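Local coordinates for protein endo-1,4-beta-xylanase (Pseudoalteromonas haloplanktis, PDB 1H12) that hydrolyses the beta-1,4-linked backbone of xylan at low temperature, as a cold-adapted member of glycoside hydrolase family 8, at residues P114-K118 against S192-D196; D196-P201 against T253-L258; H204-D210 against V228-R233. All coordinates share one frame. Numbering follows the deposited sequence.

Contact 1 (P114-K118 against S192-D196)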
ATOM      1  N   PRO A 114      -2.420  -9.690  27.162  1.00 14.63           N
ATOM      2  CA  PRO A 114      -3.608 -10.342  27.732  1.00 15.83           C
ATOM      3  C   PRO A 114      -4.763 -10.551  26.775  1.00 15.73           C
ATOM      4  O   PRO A 114      -5.566 -11.486  26.967  1.00 17.87           O
ATOM      5  CB  PRO A 114      -4.036  -9.390  28.887  1.00 18.03           C
ATOM      6  CG  PRO A 114      -3.232  -8.248  28.733  1.00 22.04           C
ATOM      7  CD  PRO A 114      -2.035  -8.489  27.863  1.00 15.95           C
ATOM      8  N   ASP A 115      -4.850  -9.738  25.712  1.00 15.22           N
ATOM      9  CA  ASP A 115      -5.863  -9.925  24.667  1.00 13.60           C
ATOM     10  C   ASP A 115      -5.255 -10.773  23.543  1.00 13.73           C
ATOM     11  O   ASP A 115      -4.356 -10.297  22.825  1.00 12.49           O
ATOM     12  CB  ASP A 115      -6.291  -8.583  24.175  1.00 14.09           C
ATOM     13  CG  ASP A 115      -7.368  -8.618  23.140  1.00 15.53           C
ATOM     14  OD1 ASP A 115      -7.651  -9.741  22.585  1.00 15.59           O
ATOM     15  OD2 ASP A 115      -7.937  -7.532  22.864  1.00 18.46           O
ATOM     16  N   ALA A 116      -5.690 -12.024  23.418  1.00 13.55           N
ATOM     17  CA  ALA A 116      -5.116 -12.890  22.427  1.00 14.72           C
ATOM     18  C   ALA A 116      -5.194 -12.314  21.029  1.00 12.66           C
ATOM     19  O   ALA A 116      -4.362 -12.626  20.197  1.00 13.60           O
ATOM     20  CB  ALA A 116      -5.798 -14.296  22.453  1.00 16.57           C
ATOM     21  N   LYS A 117      -6.203 -11.541  20.770  1.00 12.56           N
ATOM     22  CA  LYS A 117      -6.374 -10.959  19.419  1.00 12.27           C
ATOM     23  C   LYS A 117      -5.321  -9.942  19.056  1.00 11.82           C
ATOM     24  O   LYS A 117      -5.111  -9.649  17.864  1.00 12.70           O
ATOM     25  CB  LYS A 117      -7.758 -10.370  19.263  1.00 12.95           C
ATOM     26  CG  LYS A 117      -8.866 -11.431  19.205  1.00 16.34           C
ATOM     27  CD  LYS A 117     -10.202 -10.829  18.927  1.00 18.72           C
ATOM     28  CE  LYS A 117     -11.347 -11.900  18.743  1.00 25.65           C
ATOM     29  NZ  LYS A 117     -11.723 -12.354  20.121  1.00 34.50           N
ATOM     30  N   LYS A 118      -4.606  -9.398  20.044  1.00 11.32           N
ATOM     31  CA  LYS A 118      -3.538  -8.428  19.821  1.00 10.71           C
ATOM     32  C   LYS A 118      -2.172  -9.051  19.814  1.00 10.27           C
ATOM     33  O   LYS A 118      -1.178  -8.370  19.472  1.00 10.89           O
ATOM     34  CB  LYS A 118      -3.559  -7.353  20.899  1.00 12.65           C
ATOM     35  CG  LYS A 118      -4.663  -6.310  20.673  1.00 15.13           C
ATOM     36  CD  LYS A 118      -4.782  -5.353  21.776  1.00 16.00           C
ATOM     37  CE  LYS A 118      -5.824  -4.281  21.438  1.00 15.42           C
ATOM     38  NZ  LYS A 118      -6.083  -3.429  22.688  1.00 18.95           N
ATOM     39  N   SER A 192     -10.483  -5.602  10.950  1.00  8.65           N
ATOM     40  CA  SER A 192     -10.300  -5.628  12.391  1.00  9.34           C
ATOM     41  C   SER A 192     -10.419  -7.040  12.940  1.00  9.20           C
ATOM     42  O   SER A 192     -11.332  -7.761  12.557  1.00  9.73           O
ATOM     43  CB  SER A 192     -11.368  -4.782  13.065  1.00 10.73           C
ATOM     44  OG  SER A 192     -11.335  -4.899  14.499  1.00 11.13           O
ATOM     45  N   PRO A 193      -9.588  -7.406  13.897  1.00  9.88           N
ATOM     46  CA  PRO A 193      -9.807  -8.656  14.633  1.00 10.75           C
ATOM     47  C   PRO A 193     -11.166  -8.739  15.321  1.00 10.94           C
ATOM     48  O   PRO A 193     -11.604  -9.820  15.673  1.00 12.66           O
ATOM     49  CB  PRO A 193      -8.706  -8.648  15.708  1.00 11.67           C
ATOM     50  CG  PRO A 193      -7.621  -7.873  15.080  1.00 12.19           C
ATOM     51  CD  PRO A 193      -8.329  -6.770  14.339  1.00 11.50           C
ATOM     52  N   TYR A 194     -11.785  -7.593  15.591  1.00 11.14           N
ATOM     53  CA  TYR A 194     -12.964  -7.480  16.456  1.00 11.49           C
ATOM     54  C   TYR A 194     -14.262  -7.379  15.702  1.00 12.01           C
ATOM     55  O   TYR A 194     -15.319  -7.279  16.338  1.00 14.60           O
ATOM     56  CB  TYR A 194     -12.807  -6.318  17.391  1.00 11.79           C
ATOM     57  CG  TYR A 194     -11.565  -6.373  18.239  1.00 12.25           C
ATOM     58  CD1 TYR A 194     -11.457  -7.196  19.339  1.00 13.64           C
ATOM     59  CD2 TYR A 194     -10.433  -5.662  17.868  1.00 12.96           C
ATOM     60  CE1 TYR A 194     -10.303  -7.315  20.043  1.00 14.46           C
ATOM     61  CE2 TYR A 194      -9.261  -5.759  18.561  1.00 13.92           C
ATOM     62  CZ  TYR A 194      -9.199  -6.579  19.666  1.00 14.37           C
ATOM     63  OH  TYR A 194      -8.021  -6.667  20.382  1.00 17.05           O
ATOM     64  N   ILE A 195     -14.224  -7.378  14.371  1.00 11.03           N
ATOM     65  CA  ILE A 195     -15.417  -7.238  13.547  1.00 11.20           C
ATOM     66  C   ILE A 195     -15.369  -8.285  12.460  1.00 10.44           C
ATOM     67  O   ILE A 195     -14.339  -8.441  11.809  1.00 11.36           O
ATOM     68  CB  ILE A 195     -15.517  -5.838  12.894  1.00 11.99           C
ATOM     69  CG1 ILE A 195     -15.324  -4.735  13.911  1.00 12.76           C
ATOM     70  CG2 ILE A 195     -16.831  -5.727  12.146  1.00 12.28           C
ATOM     71  CD1 ILE A 195     -15.223  -3.347  13.293  1.00 14.95           C
ATOM     72  N   ASP A 196     -16.438  -9.064  12.301  1.00 11.33           N
ATOM     73  CA  ASP A 196     -16.497 -10.074  11.256  1.00 11.41           C
ATOM     74  C   ASP A 196     -17.242  -9.570  10.039  1.00 10.60           C
ATOM     75  O   ASP A 196     -17.869  -8.533  10.045  1.00 11.15           O
ATOM     76  CB  ASP A 196     -17.133 -11.350  11.835  1.00 12.50           C
ATOM     77  CG  ASP A 196     -16.301 -11.997  12.849  1.00 15.59           C
ATOM     78  OD1 ASP A 196     -15.083 -11.748  13.029  1.00 15.08           O
ATOM     79  OD2 ASP A 196     -16.853 -12.868  13.575  1.00 22.90           O
TER

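Contact 2 (D196-P201 against T253-L258)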
ATOM      1  N   ASP A 196     -16.438  -9.064  12.301  1.00 11.33           N
ATOM      2  CA  ASP A 196     -16.497 -10.074  11.256  1.00 11.41           C
ATOM      3  C   ASP A 196     -17.242  -9.570  10.039  1.00 10.60           C
ATOM      4  O   ASP A 196     -17.869  -8.533  10.045  1.00 11.15           O
ATOM      5  CB  ASP A 196     -17.133 -11.350  11.835  1.00 12.50           C
ATOM      6  CG  ASP A 196     -16.301 -11.997  12.849  1.00 15.59           C
ATOM      7  OD1 ASP A 196     -15.083 -11.748  13.029  1.00 15.08           O
ATOM      8  OD2 ASP A 196     -16.853 -12.868  13.575  1.00 22.90           O
ATOM      9  N   ASN A 197     -17.100 -10.303   8.953  1.00 11.04           N
ATOM     10  CA  ASN A 197     -17.707  -9.934   7.662  1.00 11.30           C
ATOM     11  C   ASN A 197     -17.274  -8.540   7.268  1.00 10.03           C
ATOM     12  O   ASN A 197     -18.103  -7.747   6.795  1.00 11.21           O
ATOM     13  CB  ASN A 197     -19.191 -10.114   7.671  1.00 11.71           C
ATOM     14  CG  ASN A 197     -19.814  -9.988   6.307  1.00 13.39           C
ATOM     15  OD1 ASN A 197     -19.164 -10.279   5.277  1.00 13.87           O
ATOM     16  ND2 ASN A 197     -21.090  -9.630   6.253  1.00 15.16           N
ATOM     17  N   LEU A 198     -15.990  -8.234   7.380  1.00  9.67           N
ATOM     18  CA  LEU A 198     -15.520  -6.885   7.054  1.00  9.16           C
ATOM     19  C   LEU A 198     -14.101  -6.885   6.510  1.00  8.58           C
ATOM     20  O   LEU A 198     -13.170  -7.399   7.189  1.00  9.46           O
ATOM     21  CB  LEU A 198     -15.622  -5.982   8.267  1.00  9.01           C
ATOM     22  CG  LEU A 198     -15.301  -4.520   8.024  1.00  9.39           C
ATOM     23  CD1 LEU A 198     -16.319  -3.922   7.079  1.00  9.25           C
ATOM     24  CD2 LEU A 198     -15.229  -3.753   9.353  1.00 10.07           C
ATOM     25  N   THR A 199     -13.930  -6.341   5.346  1.00  8.22           N
ATOM     26  CA  THR A 199     -12.620  -6.153   4.777  1.00  7.76           C
ATOM     27  C   THR A 199     -12.506  -4.705   4.279  1.00  7.77           C
ATOM     28  O   THR A 199     -13.461  -3.942   4.298  1.00  8.47           O
ATOM     29  CB  THR A 199     -12.308  -7.207   3.726  1.00  8.00           C
ATOM     30  OG1 THR A 199     -10.917  -7.202   3.377  1.00  8.46           O
ATOM     31  CG2 THR A 199     -13.111  -7.024   2.446  1.00  9.54           C
ATOM     32  N   ASP A 200     -11.300  -4.346   3.877  1.00  7.96           N
ATOM     33  CA  ASP A 200     -10.966  -3.015   3.339  1.00  7.48           C
ATOM     34  C   ASP A 200     -10.351  -3.295   2.001  1.00  6.68           C
ATOM     35  O   ASP A 200      -9.273  -3.900   1.945  1.00  7.36           O
ATOM     36  CB  ASP A 200     -10.035  -2.330   4.325  1.00  7.60           C
ATOM     37  CG  ASP A 200      -9.584  -0.959   3.941  1.00  7.56           C
ATOM     38  OD1 ASP A 200      -9.364  -0.663   2.780  1.00  7.98           O
ATOM     39  OD2 ASP A 200      -9.420  -0.121   4.926  1.00  8.33           O
ATOM     40  N   PRO A 201     -11.022  -2.982   0.895  1.00  7.01           N
ATOM     41  CA  PRO A 201     -10.481  -3.301  -0.434  1.00  7.31           C
ATOM     42  C   PRO A 201      -9.039  -2.951  -0.613  1.00  6.85           C
ATOM     43  O   PRO A 201      -8.320  -3.691  -1.278  1.00  7.49           O
ATOM     44  CB  PRO A 201     -11.467  -2.605  -1.379  1.00  7.38           C
ATOM     45  CG  PRO A 201     -12.792  -2.721  -0.644  1.00  8.28           C
ATOM     46  CD  PRO A 201     -12.412  -2.461   0.815  1.00  7.52           C
ATOM     47  N   THR A 253     -14.522   1.442  -2.628  1.00  7.72           N
ATOM     48  CA  THR A 253     -14.855   2.091  -1.371  1.00  7.51           C
ATOM     49  C   THR A 253     -13.901   1.691  -0.242  1.00  7.25           C
ATOM     50  O   THR A 253     -13.144   0.723  -0.344  1.00  7.76           O
ATOM     51  CB  THR A 253     -16.312   1.876  -0.981  1.00  7.59           C
ATOM     52  OG1 THR A 253     -16.556   0.516  -0.614  1.00  8.95           O
ATOM     53  CG2 THR A 253     -17.234   2.223  -2.138  1.00  9.50           C
ATOM     54  N   PHE A 254     -13.979   2.455   0.827  1.00  6.91           N
ATOM     55  CA  PHE A 254     -13.220   2.256   2.050  1.00  7.38           C
ATOM     56  C   PHE A 254     -13.389   0.849   2.625  1.00  6.99           C
ATOM     57  O   PHE A 254     -12.429   0.136   2.880  1.00  7.54           O
ATOM     58  CB  PHE A 254     -13.661   3.357   3.035  1.00  7.48           C
ATOM     59  CG  PHE A 254     -13.169   3.226   4.437  1.00  7.60           C
ATOM     60  CD1 PHE A 254     -11.947   2.650   4.773  1.00  8.56           C
ATOM     61  CD2 PHE A 254     -13.961   3.714   5.478  1.00  8.98           C
ATOM     62  CE1 PHE A 254     -11.552   2.558   6.119  1.00 10.34           C
ATOM     63  CE2 PHE A 254     -13.584   3.623   6.805  1.00  9.29           C
ATOM     64  CZ  PHE A 254     -12.397   3.039   7.115  1.00 10.28           C
ATOM     65  N   LEU A 255     -14.653   0.457   2.858  1.00  7.34           N
ATOM     66  CA  LEU A 255     -14.982  -0.792   3.499  1.00  7.33           C
ATOM     67  C   LEU A 255     -15.930  -1.609   2.633  1.00  7.88           C
ATOM     68  O   LEU A 255     -16.755  -1.070   1.892  1.00  8.54           O
ATOM     69  CB  LEU A 255     -15.632  -0.565   4.877  1.00  8.51           C
ATOM     70  CG  LEU A 255     -14.709   0.057   5.915  1.00  8.30           C
ATOM     71  CD1 LEU A 255     -15.478   0.384   7.171  1.00  9.86           C
ATOM     72  CD2 LEU A 255     -13.521  -0.847   6.243  1.00  9.86           C
ATOM     73  N   SER A 256     -15.818  -2.942   2.762  1.00  7.97           N
ATOM     74  CA  SER A 256     -16.618  -3.874   2.028  1.00  8.46           C
ATOM     75  C   SER A 256     -16.962  -5.079   2.871  1.00  8.46           C
ATOM     76  O   SER A 256     -16.158  -5.517   3.727  1.00  8.87           O
ATOM     77  CB  SER A 256     -15.813  -4.373   0.795  1.00  9.58           C
ATOM     78  OG  SER A 256     -16.511  -5.299  -0.015  1.00 11.99           O
ATOM     79  N   ARG A 257     -18.098  -5.682   2.609  1.00  8.82           N
ATOM     80  CA  ARG A 257     -18.382  -7.013   3.113  1.00  9.26           C
ATOM     81  C   ARG A 257     -17.596  -8.045   2.330  1.00 10.34           C
ATOM     82  O   ARG A 257     -16.984  -7.740   1.300  1.00 10.53           O
ATOM     83  CB  ARG A 257     -19.909  -7.299   3.032  1.00 11.65           C
ATOM     84  CG  ARG A 257     -20.701  -6.257   3.772  1.00 12.48           C
ATOM     85  CD  ARG A 257     -20.281  -6.208   5.211  1.00 13.26           C
ATOM     86  NE  ARG A 257     -21.163  -5.393   6.061  1.00 14.61           N
ATOM     87  CZ  ARG A 257     -20.991  -5.252   7.344  1.00 15.79           C
ATOM     88  NH1 ARG A 257     -19.972  -5.848   7.957  1.00 17.49           N
ATOM     89  NH2 ARG A 257     -21.804  -4.507   8.069  1.00 19.50           N
ATOM     90  N   LEU A 258     -17.607  -9.298   2.790  1.00 10.94           N
ATOM     91  CA  LEU A 258     -16.787 -10.340   2.170  1.00 11.54           C
ATOM     92  C   LEU A 258     -17.269 -10.769   0.817  1.00 11.34           C
ATOM     93  O   LEU A 258     -16.538 -11.381   0.082  1.00 13.38           O
ATOM     94  CB  LEU A 258     -16.593 -11.490   3.139  1.00 12.66           C
ATOM     95  CG  LEU A 258     -15.904 -11.165   4.437  1.00 15.81           C
ATOM     96  CD1 LEU A 258     -15.532 -12.437   5.163  1.00 19.75           C
ATOM     97  CD2 LEU A 258     -14.761 -10.253   4.389  1.00 16.50           C
TER
HETATM   98  O   HOH W   1     -20.038  -7.017  10.703  1.00 28.76           O
HETATM   99  O   HOH W   2     -10.459   0.446   0.448  1.00  7.88           O

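Contact 3 (H204-D210 against V228-R233)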
ATOM      1  N   HIS A 204      -6.201  -5.543  -0.180  1.00  7.45           N
ATOM      2  CA  HIS A 204      -6.114  -6.702  -1.093  1.00  7.18           C
ATOM      3  C   HIS A 204      -5.037  -6.475  -2.139  1.00  7.46           C
ATOM      4  O   HIS A 204      -5.201  -5.666  -3.057  1.00  7.94           O
ATOM      5  CB  HIS A 204      -7.460  -6.908  -1.740  1.00  7.28           C
ATOM      6  CG  HIS A 204      -8.444  -7.516  -0.810  1.00  7.32           C
ATOM      7  ND1 HIS A 204      -8.701  -8.857  -0.859  1.00  8.22           N
ATOM      8  CD2 HIS A 204      -9.133  -7.001   0.239  1.00  7.88           C
ATOM      9  CE1 HIS A 204      -9.542  -9.128   0.123  1.00  8.94           C
ATOM     10  NE2 HIS A 204      -9.828  -8.020   0.818  1.00  8.52           N
ATOM     11  N   ILE A 205      -3.943  -7.256  -2.019  1.00  7.71           N
ATOM     12  CA  ILE A 205      -2.840  -7.182  -2.979  1.00  7.75           C
ATOM     13  C   ILE A 205      -2.603  -8.604  -3.425  1.00  7.61           C
ATOM     14  O   ILE A 205      -1.748  -9.313  -2.870  1.00  7.75           O
ATOM     15  CB  ILE A 205      -1.611  -6.509  -2.403  1.00  8.63           C
ATOM     16  CG1 ILE A 205      -2.005  -5.206  -1.694  1.00 10.86           C
ATOM     17  CG2 ILE A 205      -0.600  -6.283  -3.507  1.00 10.11           C
ATOM     18  CD1 ILE A 205      -0.974  -4.605  -0.919  1.00 16.77           C
ATOM     19  N   PRO A 206      -3.344  -9.098  -4.421  1.00  7.94           N
ATOM     20  CA  PRO A 206      -3.351 -10.541  -4.664  1.00  7.90           C
ATOM     21  C   PRO A 206      -1.966 -11.119  -4.977  1.00  7.68           C
ATOM     22  O   PRO A 206      -1.618 -12.181  -4.482  1.00  8.20           O
ATOM     23  CB  PRO A 206      -4.354 -10.717  -5.799  1.00  8.22           C
ATOM     24  CG  PRO A 206      -5.314  -9.575  -5.589  1.00  9.07           C
ATOM     25  CD  PRO A 206      -4.440  -8.409  -5.146  1.00  8.52           C
ATOM     26  N   ALA A 207      -1.155 -10.389  -5.734  1.00  7.65           N
ATOM     27  CA  ALA A 207       0.162 -10.863  -6.099  1.00  7.99           C
ATOM     28  C   ALA A 207       1.028 -11.080  -4.887  1.00  7.55           C
ATOM     29  O   ALA A 207       1.917 -11.951  -4.918  1.00  8.06           O
ATOM     30  CB  ALA A 207       0.820  -9.902  -7.070  1.00  9.19           C
ATOM     31  N   PHE A 208       0.871 -10.278  -3.831  1.00  7.60           N
ATOM     32  CA  PHE A 208       1.653 -10.534  -2.617  1.00  7.13           C
ATOM     33  C   PHE A 208       1.382 -11.949  -2.096  1.00  7.03           C
ATOM     34  O   PHE A 208       2.289 -12.614  -1.628  1.00  7.63           O
ATOM     35  CB  PHE A 208       1.346  -9.525  -1.497  1.00  7.20           C
ATOM     36  CG  PHE A 208       1.972  -8.162  -1.640  1.00  7.07           C
ATOM     37  CD1 PHE A 208       2.654  -7.765  -2.766  1.00  7.28           C
ATOM     38  CD2 PHE A 208       1.878  -7.277  -0.567  1.00  8.26           C
ATOM     39  CE1 PHE A 208       3.203  -6.488  -2.839  1.00  8.06           C
ATOM     40  CE2 PHE A 208       2.391  -6.019  -0.655  1.00  8.27           C
ATOM     41  CZ  PHE A 208       3.054  -5.607  -1.784  1.00  8.23           C
ATOM     42  N   TYR A 209       0.123 -12.378  -2.134  1.00  7.50           N
ATOM     43  CA  TYR A 209      -0.221 -13.684  -1.587  1.00  7.77           C
ATOM     44  C   TYR A 209       0.412 -14.796  -2.434  1.00  7.79           C
ATOM     45  O   TYR A 209       0.854 -15.818  -1.893  1.00  8.45           O
ATOM     46  CB  TYR A 209      -1.721 -13.853  -1.482  1.00  8.26           C
ATOM     47  CG  TYR A 209      -2.428 -12.685  -0.816  1.00  7.76           C
ATOM     48  CD1 TYR A 209      -2.034 -12.155   0.388  1.00  8.30           C
ATOM     49  CD2 TYR A 209      -3.513 -12.112  -1.452  1.00  8.59           C
ATOM     50  CE1 TYR A 209      -2.705 -11.094   0.946  1.00  9.01           C
ATOM     51  CE2 TYR A 209      -4.183 -11.030  -0.890  1.00  8.59           C
ATOM     52  CZ  TYR A 209      -3.794 -10.519   0.291  1.00  7.95           C
ATOM     53  OH  TYR A 209      -4.490  -9.420   0.764  1.00  9.80           O
ATOM     54  N   ASP A 210       0.455 -14.621  -3.767  1.00  8.10           N
ATOM     55  CA  ASP A 210       1.151 -15.588  -4.597  1.00  8.11           C
ATOM     56  C   ASP A 210       2.629 -15.636  -4.295  1.00  8.37           C
ATOM     57  O   ASP A 210       3.227 -16.713  -4.282  1.00  9.16           O
ATOM     58  CB  ASP A 210       0.943 -15.207  -6.071  1.00  9.69           C
ATOM     59  CG  ASP A 210      -0.427 -15.533  -6.592  1.00 11.34           C
ATOM     60  OD1 ASP A 210      -0.800 -16.721  -6.448  1.00 14.05           O
ATOM     61  OD2 ASP A 210      -1.124 -14.676  -7.132  1.00 13.13           O
ATOM     62  N   VAL A 228      -5.687 -17.732  -0.695  1.00  8.54           N
ATOM     63  CA  VAL A 228      -5.900 -16.321  -0.336  1.00  8.26           C
ATOM     64  C   VAL A 228      -5.807 -15.473  -1.599  1.00  8.06           C
ATOM     65  O   VAL A 228      -6.602 -14.552  -1.803  1.00  8.58           O
ATOM     66  CB  VAL A 228      -4.880 -15.878   0.739  1.00  8.17           C
ATOM     67  CG1 VAL A 228      -4.982 -14.400   1.004  1.00  8.56           C
ATOM     68  CG2 VAL A 228      -5.122 -16.618   2.057  1.00  9.50           C
ATOM     69  N   ALA A 229      -4.819 -15.741  -2.463  1.00  8.26           N
ATOM     70  CA  ALA A 229      -4.690 -14.983  -3.704  1.00  8.74           C
ATOM     71  C   ALA A 229      -5.946 -15.067  -4.564  1.00  9.34           C
ATOM     72  O   ALA A 229      -6.454 -14.047  -5.045  1.00  9.58           O
ATOM     73  CB  ALA A 229      -3.468 -15.431  -4.472  1.00  9.38           C
ATOM     74  N   THR A 230      -6.454 -16.281  -4.769  1.00  9.64           N
ATOM     75  CA  THR A 230      -7.632 -16.452  -5.582  1.00 11.11           C
ATOM     76  C   THR A 230      -8.826 -15.775  -4.962  1.00  9.63           C
ATOM     77  O   THR A 230      -9.624 -15.111  -5.658  1.00 10.67           O
ATOM     78  CB  THR A 230      -7.883 -17.966  -5.763  1.00 13.01           C
ATOM     79  OG1 THR A 230      -6.789 -18.532  -6.436  1.00 19.00           O
ATOM     80  CG2 THR A 230      -9.180 -18.222  -6.568  1.00 15.72           C
ATOM     81  N   LYS A 231      -9.006 -15.901  -3.661  1.00  9.31           N
ATOM     82  CA  LYS A 231     -10.144 -15.304  -2.983  1.00  9.31           C
ATOM     83  C   LYS A 231     -10.020 -13.781  -3.009  1.00  8.85           C
ATOM     84  O   LYS A 231     -11.069 -13.109  -2.998  1.00  9.39           O
ATOM     85  CB  LYS A 231     -10.242 -15.816  -1.554  1.00 10.94           C
ATOM     86  CG  LYS A 231     -10.867 -17.215  -1.475  1.00 15.52           C
ATOM     87  CD  LYS A 231     -11.086 -17.644  -0.050  1.00 19.49           C
ATOM     88  CE  LYS A 231     -11.829 -18.918   0.117  1.00 27.70           C
ATOM     89  NZ  LYS A 231     -11.844 -19.397   1.581  1.00 31.41           N
ATOM     90  N   SER A 232      -8.809 -13.250  -3.030  1.00  8.33           N
ATOM     91  CA  SER A 232      -8.618 -11.812  -3.057  1.00  8.16           C
ATOM     92  C   SER A 232      -9.015 -11.246  -4.428  1.00  8.50           C
ATOM     93  O   SER A 232      -9.684 -10.211  -4.514  1.00  8.39           O
ATOM     94  CB  SER A 232      -7.194 -11.473  -2.692  1.00  7.98           C
ATOM     95  OG  SER A 232      -6.996 -10.070  -2.694  1.00  8.37           O
ATOM     96  N   ARG A 233      -8.589 -11.930  -5.477  1.00  8.46           N
ATOM     97  CA  ARG A 233      -9.032 -11.521  -6.809  1.00  8.76           C
ATOM     98  C   ARG A 233     -10.561 -11.611  -6.910  1.00  9.20           C
ATOM     99  O   ARG A 233     -11.184 -10.744  -7.531  1.00  9.90           O
ATOM    100  CB  ARG A 233      -8.324 -12.306  -7.899  1.00  9.52           C
ATOM    101  CG  ARG A 233      -6.821 -12.087  -7.909  1.00  9.57           C
ATOM    102  CD  ARG A 233      -6.118 -12.573  -9.152  1.00 10.08           C
ATOM    103  NE  ARG A 233      -4.720 -12.306  -9.066  1.00  9.98           N
ATOM    104  CZ  ARG A 233      -3.815 -13.103  -8.509  1.00 10.33           C
ATOM    105  NH1 ARG A 233      -4.090 -14.360  -8.160  1.00 12.38           N
ATOM    106  NH2 ARG A 233      -2.599 -12.647  -8.320  1.00 11.10           N
TER
HETATM  107  O   HOH W   3      -2.904 -17.033  -7.964  1.00 25.46           O
HETATM  108  O   HOH W   4      -3.650 -18.485  -6.602  1.00 33.91           O

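Contact 1 (P114-K118 against S192-D196)
Two surface loops of the family 8 (alpha/alpha)6 barrel meet here, each shaped by a side-chain-to-backbone turn: an Asx turn in Pro114-Lys118 and an ST turn laid over a type I beta turn in Ser192-Asp196. The contact illustrates how one carboxylate can order its own loop and reach another at once. Asp115 OD1 accepts the backbone N of Lys117 at 2.9 Å, while Asp115 OD2 receives the hydroxyl of Tyr194 in a short hydrogen bond, OH to OD2 2.6 Å, approached at the edge of the ring. On the other side of the interface, Ser192 OG holds Tyr194 N at 2.9 Å, fixing the turn from which the tyrosine extends. Lys117 points toward the turn and lays its aliphatic chain along it, with its CD 3.7 Å from both Pro193 O and Tyr194 CE1. Pro193, the buried member of the group, packs in turn on Pro141. Lys118 carries its charge past the interface to a salt bridge with Glu139. Only 222 Å² is covered, both sides summed, and Lys118 CG and CE each lie 3.4 Å from Tyr194 OH.

Contact 2 (D196-P201 against T253-L258)
Four direct hydrogen bonds join these two irregular segments, and two of them make a single antiparallel beta bridge. In this hydrogen-bonded pair, Thr199 N gives to Ser256 O at 2.9 Å and Ser256 N returns the bond to Thr199 O at 3.0 Å, both nearly straight. Asn197 supplies the other two acceptors: its backbone O takes Arg257 NH1 at 2.9 Å, and its side-chain OD1 takes Leu258 N at 3.1 Å. The backbone of Asn197 is in the left-handed helical region, so the chain bends sharply just before the bridge. Water 1 extends the arginine's reach, accepting from Arg257 NH1 at 3.0 Å and donating to Asp196 O at 2.7 Å. Past the other end of the bridge, water 2 lies 2.8 Å from both Asp200 OD1 and Thr253 O; Asp200 OD1 is also hydrogen-bonded to Ser202 OG. Weaker CA-H...O contacts continue the pairing, with Leu255 CA 3.6 Å from Thr199 O and Asp200 CA 3.5 Å from Phe254 O.

Around this polar core, Leu198 CD1 meets Leu255 CB at 4.1 Å, Leu258 CD2 approaches Thr199 CB at 4.0 Å, and Pro201 CG rests 3.7 Å from Ser256 CB. The bridge thus ties together two long loops, one leading into helix 206-215 and the other running from helix 219-243 to strand 277-278. His239 of helix 219-243 touches Pro201 and Ser256, while Ile188 of strand 188-189 touches Thr199 and Leu258.

Contact 3 (H204-D210 against V228-R233)
Helix 206-210 and helix 228-233 run nearly antiparallel, 169° between their directions, the axes of these short segments approaching to 8.1 Å. The backbones come closest where Pro206 CA lies 4.7 Å from Ala229 CA, an approach made possible by the small alanine, whose CB is 3.7 Å from Pro206 O. Ile205 is at the N-cap position, and Pro206 starts the first helix with its ring turned toward the partner. Just ahead of them, His204 ND1 shares a 2.8 Å hydrogen bond with Ser232 OG. The longer helices to which the segments belong, 206-215 and 219-243, follow each other in sequence and form a helical hairpin, the repeating unit of the (alpha/alpha)6 barrel. Between them Val228 CG1 sits over the face of the Tyr209 ring in a CH-pi contact, 3.6 Å from its centroid; the hydroxyl of Tyr209 goes on to Glu147. On another flank, Arg233 NH2 forms a salt bridge with Asp210 OD2 at 2.8 Å, and also pairs with Asp292 of helix 283-296. Pro206 CB covers one face of the guanidinium. Water 3 completes a second link in this pair, donating to Asp210 OD1 at 2.6 Å and accepting from Arg233 NH1 at 2.9 Å.

How the contacts relate
Here the chain from the loop into helix 206-215 is held at successive points. The segments of contacts 1 and 2, centres about 16 Å apart, overlap at Asp196, whose carboxylate bridges to Arg190. Contact 2 is coupled to contact 3, about 15 Å away between centres, by a probable hydrogen bond between Thr199 OG1 and His204 NE2, 2.9 Å apart, the same hydroxyl being bonded to Ile189 O. Contacts 1 and 3 stay about 10 Å apart at their nearest atoms. Surface contact 1 lies about 22 Å from the chain centre; buried contacts 2 and 3 lie at about 16 and 14 Å. The xylose pocket (Gln327, Gly341, Glu342, Tyr378 and Asn382) draws on none of these segments.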